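PDB 5XSW: chitinase from Thermococcus chitonophagus, which probably hydrolyses internal linkages of chitin as an endochitinase, this chain being the carboxy-terminal portion of a longer protein and holding a bound glycan. Local coordinates for residues N258-Y263 / L300-E305; D266-T271 / D275-V280. All coordinates share one frame; numbering follows the deposited sequence.

Contact 1: N258-Y263 / L300-E305; sequences NQIKAY and LTMERE. With PO4 (phosphate ion), chain E.
M302 reaches out from helix 288-311 and sets its flexible thioether chain against Y263, I260 and Q259 of helix 254-263, helix-helix packing inside the helical domain that follows the N-terminal β-strands and carries the glycan pocket. The two short segments approach to 11.0 Å between axes at 62°, a wide separation that a long side chain such as methionine can span. Its CG meets the rim of the Y263 ring, close to the ring plane, 3.6 Å from Y263 CD2. Further back along the chain, M302 CB lies 4.2 Å from I260 CG2, the γ-methyl of a branched residue that suits this buried place as an apolar neighbour. With CG of M302 anti to the backbone N (chi1 172°), the chain leaves toward helix 254-263 and then bends at both outer torsions, bringing CE 3.6 Å from Q259 NE2.

The Q259 amide suits this border between apolar and polar surroundings. Its NE2 donates to O2 of a phosphate ion, probably from the crystallisation liquor, at 2.6 Å with an N-H...O angle of 148°, while M302 CE rests 3.3 Å from that same O2. The other end of the amide, OE1, accepts from S254 OG of the second subunit; together the two bonds define which way the amide faces. With an alanine here, the phosphate would probably lose one of its donors and S254 of the second subunit this acceptor.

The phosphate is also held by V340, N256, and S254 and G255 of the second subunit, and helix 254-263 itself takes part in the dimer interface. The rings of Y263 and W477 also meet edge-to-face. One turn back along its own helix, Q259 O sits 3.3 Å above the plane of the Y263 ring, offset toward the rim.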
ATOM      1  N   ASN A 258      -2.483  -3.467  -1.510  1.00 20.22           N
ATOM      2  CA  ASN A 258      -1.369  -3.467  -2.454  1.00 20.34           C
ATOM      3  C   ASN A 258      -0.066  -3.965  -1.784  1.00 25.96           C
ATOM      4  O   ASN A 258       0.705  -4.739  -2.342  1.00 21.94           O
ATOM      5  CB  ASN A 258      -1.169  -2.019  -3.000  1.00 25.40           C
ATOM      6  CG  ASN A 258      -0.005  -1.908  -4.019  1.00 35.60           C
ATOM      7  OD1 ASN A 258       1.179  -1.895  -3.655  1.00 33.80           O
ATOM      8  ND2 ASN A 258      -0.349  -1.803  -5.287  1.00 37.25           N
ATOM      9  N   GLN A 259       0.163  -3.497  -0.580  1.00 20.37           N
ATOM     10  CA  GLN A 259       1.392  -3.895   0.131  1.00 23.10           C
ATOM     11  C   GLN A 259       1.407  -5.411   0.495  1.00 24.29           C
ATOM     12  O   GLN A 259       2.428  -6.128   0.317  1.00 24.14           O
ATOM     13  CB  GLN A 259       1.512  -3.011   1.378  1.00 27.27           C
ATOM     14  CG  GLN A 259       2.631  -3.359   2.345  1.00 28.10           C
ATOM     15  CD  GLN A 259       2.560  -2.464   3.565  1.00 24.52           C
ATOM     16  OE1 GLN A 259       3.471  -1.678   3.823  1.00 34.78           O
ATOM     17  NE2 GLN A 259       1.441  -2.504   4.246  1.00 23.36           N
ATOM     18  N   ILE A 260       0.289  -5.945   0.984  1.00 22.96           N
ATOM     19  CA  ILE A 260       0.336  -7.377   1.348  1.00 24.55           C
ATOM     20  C   ILE A 260       0.342  -8.278   0.141  1.00 27.10           C
ATOM     21  O   ILE A 260       0.991  -9.328   0.152  1.00 23.86           O
ATOM     22  CB  ILE A 260      -0.798  -7.805   2.319  1.00 29.99           C
ATOM     23  CG1 ILE A 260      -2.165  -7.656   1.701  1.00 30.27           C
ATOM     24  CG2 ILE A 260      -0.654  -7.046   3.649  1.00 34.04           C
ATOM     25  CD1 ILE A 260      -3.319  -7.940   2.705  1.00 34.58           C
ATOM     26  N   LYS A 261      -0.270  -7.847  -0.964  1.00 22.49           N
ATOM     27  CA  LYS A 261      -0.025  -8.493  -2.240  1.00 22.42           C
ATOM     28  C   LYS A 261       1.472  -8.515  -2.618  1.00 22.42           C
ATOM     29  O   LYS A 261       2.017  -9.552  -3.074  1.00 27.95           O
ATOM     30  CB  LYS A 261      -0.856  -7.750  -3.333  1.00 26.92           C
ATOM     31  CG  LYS A 261      -1.092  -8.404  -4.576  1.00 35.98           C
ATOM     32  CD  LYS A 261      -2.085  -7.512  -5.441  1.00 28.48           C
ATOM     33  CE  LYS A 261      -1.831  -7.869  -6.882  1.00 31.57           C
ATOM     34  NZ  LYS A 261      -2.769  -7.035  -7.694  1.00 38.19           N
ATOM     35  N   ALA A 262       2.168  -7.393  -2.457  1.00 19.75           N
ATOM     36  CA  ALA A 262       3.614  -7.380  -2.774  1.00 21.46           C
ATOM     37  C   ALA A 262       4.405  -8.344  -1.850  1.00 26.26           C
ATOM     38  O   ALA A 262       5.320  -9.041  -2.274  1.00 24.05           O
ATOM     39  CB  ALA A 262       4.202  -5.934  -2.623  1.00 23.90           C
ATOM     40  N   TYR A 263       4.015  -8.380  -0.586  1.00 23.44           N
ATOM     41  CA  TYR A 263       4.758  -9.178   0.412  1.00 26.85           C
ATOM     42  C   TYR A 263       4.493 -10.667   0.237  1.00 30.19           C
ATOM     43  O   TYR A 263       5.305 -11.526   0.630  1.00 24.77           O
ATOM     44  CB  TYR A 263       4.372  -8.777   1.837  1.00 22.56           C
ATOM     45  CG  TYR A 263       4.788  -7.401   2.289  1.00 21.24           C
ATOM     46  CD1 TYR A 263       5.645  -6.614   1.538  1.00 19.92           C
ATOM     47  CD2 TYR A 263       4.282  -6.882   3.490  1.00 25.81           C
ATOM     48  CE1 TYR A 263       6.007  -5.321   1.962  1.00 20.62           C
ATOM     49  CE2 TYR A 263       4.662  -5.634   3.943  1.00 24.64           C
ATOM     50  CZ  TYR A 263       5.527  -4.863   3.176  1.00 28.26           C
ATOM     51  OH  TYR A 263       5.858  -3.631   3.661  1.00 32.07           O
ATOM     52  N   LEU A 300      -3.150  -8.731   9.249  1.00 20.13           N
ATOM     53  CA  LEU A 300      -2.773  -8.851  10.648  1.00 20.81           C
ATOM     54  C   LEU A 300      -1.504  -9.680  10.806  1.00 21.68           C
ATOM     55  O   LEU A 300      -0.616  -9.347  11.571  1.00 21.92           O
ATOM     56  CB  LEU A 300      -3.912  -9.468  11.441  1.00 20.88           C
ATOM     57  CG  LEU A 300      -5.150  -8.587  11.545  1.00 21.15           C
ATOM     58  CD1 LEU A 300      -6.387  -9.415  11.826  1.00 22.40           C
ATOM     59  CD2 LEU A 300      -4.941  -7.536  12.610  1.00 18.40           C
ATOM     60  N   THR A 301      -1.424 -10.744  10.027  1.00 19.64           N
ATOM     61  CA  THR A 301      -0.285 -11.633  10.046  1.00 22.06           C
ATOM     62  C   THR A 301       0.959 -10.860   9.647  1.00 28.00           C
ATOM     63  O   THR A 301       2.012 -11.045  10.219  1.00 22.73           O
ATOM     64  CB  THR A 301      -0.495 -12.822   9.099  1.00 23.98           C
ATOM     65  OG1 THR A 301      -1.522 -13.659   9.623  1.00 21.63           O
ATOM     66  CG2 THR A 301       0.781 -13.620   8.937  1.00 21.96           C
ATOM     67  N   MET A 302       0.806  -9.963   8.685  1.00 21.84           N
ATOM     68  CA  MET A 302       1.915  -9.172   8.204  1.00 20.99           C
ATOM     69  C   MET A 302       2.502  -8.341   9.338  1.00 21.60           C
ATOM     70  O   MET A 302       3.701  -8.237   9.454  1.00 22.63           O
ATOM     71  CB  MET A 302       1.465  -8.253   7.071  1.00 20.68           C
ATOM     72  CG  MET A 302       2.511  -7.246   6.626  1.00 25.21           C
ATOM     73  SD  MET A 302       2.523  -5.733   7.603  1.00 31.35           S
ATOM     74  CE  MET A 302       1.104  -4.882   6.927  1.00 29.33           C
ATOM     75  N   GLU A 303       1.656  -7.768  10.179  1.00 20.23           N
ATOM     76  CA  GLU A 303       2.165  -6.967  11.277  1.00 21.85           C
ATOM     77  C   GLU A 303       3.014  -7.824  12.210  1.00 25.32           C
ATOM     78  O   GLU A 303       4.113  -7.445  12.576  1.00 21.99           O
ATOM     79  CB  GLU A 303       1.015  -6.375  12.082  1.00 21.95           C
ATOM     80  CG  GLU A 303       0.029  -5.530  11.304  1.00 24.50           C
ATOM     81  CD  GLU A 303      -1.153  -5.125  12.152  1.00 24.85           C
ATOM     82  OE1 GLU A 303      -0.947  -4.850  13.339  1.00 23.05           O
ATOM     83  OE2 GLU A 303      -2.279  -5.097  11.644  1.00 21.22           O
ATOM     84  N   ARG A 304       2.502  -9.000  12.547  1.00 22.15           N
ATOM     85  CA  ARG A 304       3.181  -9.904  13.455  1.00 25.25           C
ATOM     86  C   ARG A 304       4.496 -10.383  12.878  1.00 19.82           C
ATOM     87  O   ARG A 304       5.499 -10.389  13.563  1.00 22.70           O
ATOM     88  CB  ARG A 304       2.284 -11.094  13.784  1.00 24.02           C
ATOM     89  CG  ARG A 304       2.773 -11.957  14.931  1.00 20.33           C
ATOM     90  CD  ARG A 304       1.629 -12.737  15.544  1.00 24.41           C
ATOM     91  NE  ARG A 304       2.037 -13.674  16.580  1.00 23.02           N
ATOM     92  CZ  ARG A 304       2.354 -14.941  16.360  1.00 24.49           C
ATOM     93  NH1 ARG A 304       2.341 -15.435  15.136  1.00 20.57           N
ATOM     94  NH2 ARG A 304       2.695 -15.717  17.371  1.00 24.13           N
ATOM     95  N   GLU A 305       4.477 -10.746  11.602  1.00 18.94           N
ATOM     96  CA  GLU A 305       5.676 -11.164  10.880  1.00 20.09           C
ATOM     97  C   GLU A 305       6.706 -10.050  10.818  1.00 28.42           C
ATOM     98  O   GLU A 305       7.934 -10.306  10.922  1.00 24.66           O
ATOM     99  CB  GLU A 305       5.365 -11.655   9.451  1.00 20.26           C
ATOM    100  CG  GLU A 305       4.564 -13.037   9.359  1.00 21.25           C
ATOM    101  CD  GLU A 305       5.475 -14.297   9.326  1.00 25.67           C
ATOM    102  OE1 GLU A 305       6.715 -14.121   9.356  1.00 26.26           O
ATOM    103  OE2 GLU A 305       4.948 -15.453   9.180  1.00 26.28           O
TER
HETATM  104  P   PO4 E 901       0.603  -0.350   6.921  0.86 31.01           P
HETATM  105  O1  PO4 E 901      -0.647  -0.271   6.123  0.86 33.58           O
HETATM  106  O2  PO4 E 901       1.451  -1.566   6.665  0.86 28.27           O
HETATM  107  O3  PO4 E 901       1.364   0.912   6.613  0.86 35.56           O
HETATM  108  O4  PO4 E 901       0.410  -0.464   8.374  0.86 26.75           O

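Contact 2: D266-T271 / D275-V280; sequences DIFPDT and DDYMKV
F268 brings the edge of its ring alongside Y277, joining the irregular loop that follows helix 254-263 to the short helix 274-278 in a loop-helix packing. CG of F268 lies anti to its carbonyl carbon (chi1 -66°), which swings the ring across toward Y277. The closest atoms are F268 CD1 and Y277 CE2, 4.2 Å apart, with CE2 near the plane of the phenylalanine ring. The two side chains pass one another running antiparallel, and phenylalanine suits this buried place because the meeting is purely apolar. P269 adds a second apolar surface, its CG lying 3.8 Å from Y277 OH.

A tyrosine fits here because its ring packs in the interior while its hydroxyl reaches polar partners. The OH is hydrogen-bonded to the carbonyl oxygen of K412, outside the two segments, and accepts from a water 2.9 Å from Y277 OH. That water also bonds to T271 OG1, linking the end of the loop to the helix. Another water donates to T271 O and to D276 OD2, a carboxylate oxygen that also forms a salt bridge with K412. Both water oxygens lie at the rim of the tyrosine ring in its plane, and the water shared by T271 O and D276 OD2 is 3.0 Å from D276 OD2.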
ATOM      1  N   ASP A 266       3.196 -15.706  -2.797  1.00 25.51           N
ATOM      2  CA  ASP A 266       2.692 -17.083  -2.705  1.00 24.49           C
ATOM      3  C   ASP A 266       1.222 -17.135  -2.387  1.00 28.01           C
ATOM      4  O   ASP A 266       0.582 -18.134  -2.665  1.00 29.53           O
ATOM      5  CB  ASP A 266       3.455 -17.885  -1.636  1.00 24.07           C
ATOM      6  CG  ASP A 266       4.921 -18.058  -2.039  1.00 26.91           C
ATOM      7  OD1 ASP A 266       5.163 -18.880  -2.955  1.00 27.67           O
ATOM      8  OD2 ASP A 266       5.802 -17.343  -1.503  1.00 29.49           O
ATOM      9  N   ILE A 267       0.686 -16.091  -1.758  1.00 23.09           N
ATOM     10  CA  ILE A 267      -0.750 -16.116  -1.405  1.00 21.39           C
ATOM     11  C   ILE A 267      -1.642 -15.425  -2.497  1.00 26.64           C
ATOM     12  O   ILE A 267      -2.700 -15.931  -2.842  1.00 25.20           O
ATOM     13  CB  ILE A 267      -0.994 -15.423  -0.032  1.00 24.73           C
ATOM     14  CG1 ILE A 267      -0.270 -16.211   1.081  1.00 29.54           C
ATOM     15  CG2 ILE A 267      -2.511 -15.379   0.312  1.00 23.11           C
ATOM     16  CD1 ILE A 267      -0.276 -15.475   2.461  1.00 31.62           C
ATOM     17  N   PHE A 268      -1.175 -14.305  -3.037  1.00 25.62           N
ATOM     18  CA  PHE A 268      -1.988 -13.494  -3.965  1.00 25.62           C
ATOM     19  C   PHE A 268      -1.505 -13.602  -5.391  1.00 25.99           C
ATOM     20  O   PHE A 268      -0.338 -13.319  -5.639  1.00 25.62           O
ATOM     21  CB  PHE A 268      -1.929 -12.020  -3.544  1.00 20.98           C
ATOM     22  CG  PHE A 268      -2.578 -11.755  -2.239  1.00 25.43           C
ATOM     23  CD1 PHE A 268      -3.966 -11.640  -2.142  1.00 25.63           C
ATOM     24  CD2 PHE A 268      -1.810 -11.616  -1.091  1.00 24.03           C
ATOM     25  CE1 PHE A 268      -4.578 -11.386  -0.913  1.00 29.61           C
ATOM     26  CE2 PHE A 268      -2.413 -11.379   0.117  1.00 27.75           C
ATOM     27  CZ  PHE A 268      -3.796 -11.252   0.216  1.00 24.74           C
ATOM     28  N   PRO A 269      -2.406 -13.999  -6.330  1.00 22.38           N
ATOM     29  CA  PRO A 269      -2.005 -13.892  -7.741  1.00 28.18           C
ATOM     30  C   PRO A 269      -1.895 -12.419  -8.163  1.00 29.25           C
ATOM     31  O   PRO A 269      -2.467 -11.541  -7.507  1.00 26.17           O
ATOM     32  CB  PRO A 269      -3.144 -14.621  -8.487  1.00 27.55           C
ATOM     33  CG  PRO A 269      -4.395 -14.393  -7.606  1.00 28.06           C
ATOM     34  CD  PRO A 269      -3.815 -14.391  -6.152  1.00 23.44           C
ATOM     35  N   ASP A 270      -1.192 -12.146  -9.258  1.00 27.27           N
ATOM     36  CA  ASP A 270      -0.983 -10.768  -9.699  1.00 29.32           C
ATOM     37  C   ASP A 270      -2.294 -10.075 -10.073  1.00 29.94           C
ATOM     38  O   ASP A 270      -2.335  -8.846 -10.089  1.00 34.40           O
ATOM     39  CB  ASP A 270      -0.034 -10.731 -10.927  1.00 35.23           C
ATOM     40  CG  ASP A 270       1.433 -11.109 -10.564  1.00 43.23           C
ATOM     41  OD1 ASP A 270       1.828 -10.987  -9.384  1.00 42.71           O
ATOM     42  OD2 ASP A 270       2.193 -11.508 -11.467  1.00 45.32           O
ATOM     43  N   THR A 271      -3.333 -10.873 -10.356  1.00 26.22           N
ATOM     44  CA  THR A 271      -4.651 -10.350 -10.759  1.00 29.04           C
ATOM     45  C   THR A 271      -5.465  -9.828  -9.584  1.00 32.57           C
ATOM     46  O   THR A 271      -6.493  -9.208  -9.773  1.00 25.47           O
ATOM     47  CB  THR A 271      -5.495 -11.424 -11.441  1.00 33.62           C
ATOM     48  OG1 THR A 271      -5.484 -12.627 -10.648  1.00 33.62           O
ATOM     49  CG2 THR A 271      -4.957 -11.733 -12.855  1.00 33.66           C
ATOM     50  N   ASP A 275     -11.103  -4.065  -4.540  1.00 27.76           N
ATOM     51  CA  ASP A 275     -12.573  -4.047  -4.389  1.00 29.61           C
ATOM     52  C   ASP A 275     -13.139  -5.457  -4.634  1.00 23.77           C
ATOM     53  O   ASP A 275     -14.046  -5.902  -3.929  1.00 26.29           O
ATOM     54  CB  ASP A 275     -13.257  -2.974  -5.342  1.00 33.37           C
ATOM     55  CG  ASP A 275     -12.938  -1.485  -4.936  1.00 36.05           C
ATOM     56  OD1 ASP A 275     -12.010  -1.197  -4.127  1.00 36.60           O
ATOM     57  OD2 ASP A 275     -13.581  -0.552  -5.480  1.00 41.45           O
ATOM     58  N   ASP A 276     -12.581  -6.203  -5.573  1.00 22.53           N
ATOM     59  CA  ASP A 276     -13.087  -7.543  -5.784  1.00 24.33           C
ATOM     60  C   ASP A 276     -12.942  -8.470  -4.525  1.00 22.78           C
ATOM     61  O   ASP A 276     -13.804  -9.349  -4.273  1.00 25.25           O
ATOM     62  CB  ASP A 276     -12.360  -8.215  -6.951  1.00 29.39           C
ATOM     63  CG  ASP A 276     -12.893  -9.658  -7.231  1.00 34.29           C
ATOM     64  OD1 ASP A 276     -14.124  -9.796  -7.260  1.00 38.78           O
ATOM     65  OD2 ASP A 276     -12.116 -10.652  -7.421  1.00 36.63           O
ATOM     66  N   TYR A 277     -11.846  -8.294  -3.772  1.00 23.56           N
ATOM     67  CA  TYR A 277     -11.552  -9.174  -2.622  1.00 22.67           C
ATOM     68  C   TYR A 277     -12.253  -8.690  -1.368  1.00 20.69           C
ATOM     69  O   TYR A 277     -12.530  -9.503  -0.508  1.00 22.74           O
ATOM     70  CB  TYR A 277     -10.034  -9.271  -2.341  1.00 21.18           C
ATOM     71  CG  TYR A 277      -9.322 -10.272  -3.248  1.00 24.53           C
ATOM     72  CD1 TYR A 277      -9.477 -10.224  -4.652  1.00 24.80           C
ATOM     73  CD2 TYR A 277      -8.532 -11.281  -2.707  1.00 23.65           C
ATOM     74  CE1 TYR A 277      -8.841 -11.128  -5.465  1.00 24.81           C
ATOM     75  CE2 TYR A 277      -7.867 -12.176  -3.505  1.00 23.61           C
ATOM     76  CZ  TYR A 277      -8.048 -12.106  -4.899  1.00 28.37           C
ATOM     77  OH  TYR A 277      -7.408 -12.994  -5.724  1.00 24.67           O
ATOM     78  N   MET A 278     -12.526  -7.377  -1.247  1.00 20.52           N
ATOM     79  CA  MET A 278     -12.997  -6.817   0.019  1.00 19.19           C
ATOM     80  C   MET A 278     -14.497  -6.426  -0.017  1.00 22.28           C
ATOM     81  O   MET A 278     -15.170  -6.441   1.011  1.00 22.87           O
ATOM     82  CB  MET A 278     -12.215  -5.563   0.419  1.00 19.98           C
ATOM     83  CG  MET A 278     -10.643  -5.743   0.528  1.00 24.62           C
ATOM     84  SD  MET A 278     -10.307  -7.227   1.563  1.00 30.11           S
ATOM     85  CE  MET A 278     -11.106  -6.691   2.967  1.00 23.55           C
ATOM     86  N   LYS A 279     -14.996  -6.023  -1.179  1.00 23.21           N
ATOM     87  CA  LYS A 279     -16.328  -5.408  -1.204  1.00 22.72           C
ATOM     88  C   LYS A 279     -17.450  -6.481  -1.230  1.00 20.87           C
ATOM     89  O   LYS A 279     -17.623  -7.196  -2.206  1.00 22.82           O
ATOM     90  CB  LYS A 279     -16.472  -4.460  -2.439  1.00 22.90           C
ATOM     91  CG  LYS A 279     -17.866  -3.689  -2.451  1.00 23.26           C
ATOM     92  CD  LYS A 279     -17.954  -2.890  -3.845  1.00 28.37           C
ATOM     93  CE  LYS A 279     -19.262  -2.067  -3.915  1.00 38.58           C
ATOM     94  NZ  LYS A 279     -19.575  -1.829  -5.359  1.00 47.52           N
ATOM     95  N   VAL A 280     -18.221  -6.543  -0.168  1.00 20.55           N
ATOM     96  CA  VAL A 280     -19.255  -7.560  -0.046  1.00 24.55           C
ATOM     97  C   VAL A 280     -20.567  -6.902  -0.472  1.00 25.83           C
ATOM     98  O   VAL A 280     -20.546  -5.843  -1.076  1.00 25.01           O
ATOM     99  CB  VAL A 280     -19.370  -8.123   1.382  1.00 23.27           C
ATOM    100  CG1 VAL A 280     -18.078  -8.951   1.782  1.00 19.10           C
ATOM    101  CG2 VAL A 280     -19.630  -7.010   2.387  1.00 18.38           C
TER
HETATM  102  O   HOH W   1      -9.411  -9.962  -8.447  1.00 30.08           O
HETATM  103  O   HOH W   2      -7.610 -12.587  -8.606  1.00 30.47           O

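The centres of contacts 1 and 2 lie about 13 Å apart, and the chain orders them by nesting: helix 254-263 supplies the first half of contact 1, the loop and helix 274-278 make contact 2, and helix 288-311 returns to close contact 1. They also touch directly. K261, on the helix of contact 1, probably hydrogen-bonds through NZ to D270 O of contact 2, 3.0 Å away, while F268 packs on the same helix. Both contacts come within reach of the second subunit, where K261 forms a salt bridge with D476 of that subunit. The connection between helices 254-263 and 288-311 is therefore packed against helix 254-263, near the second subunit.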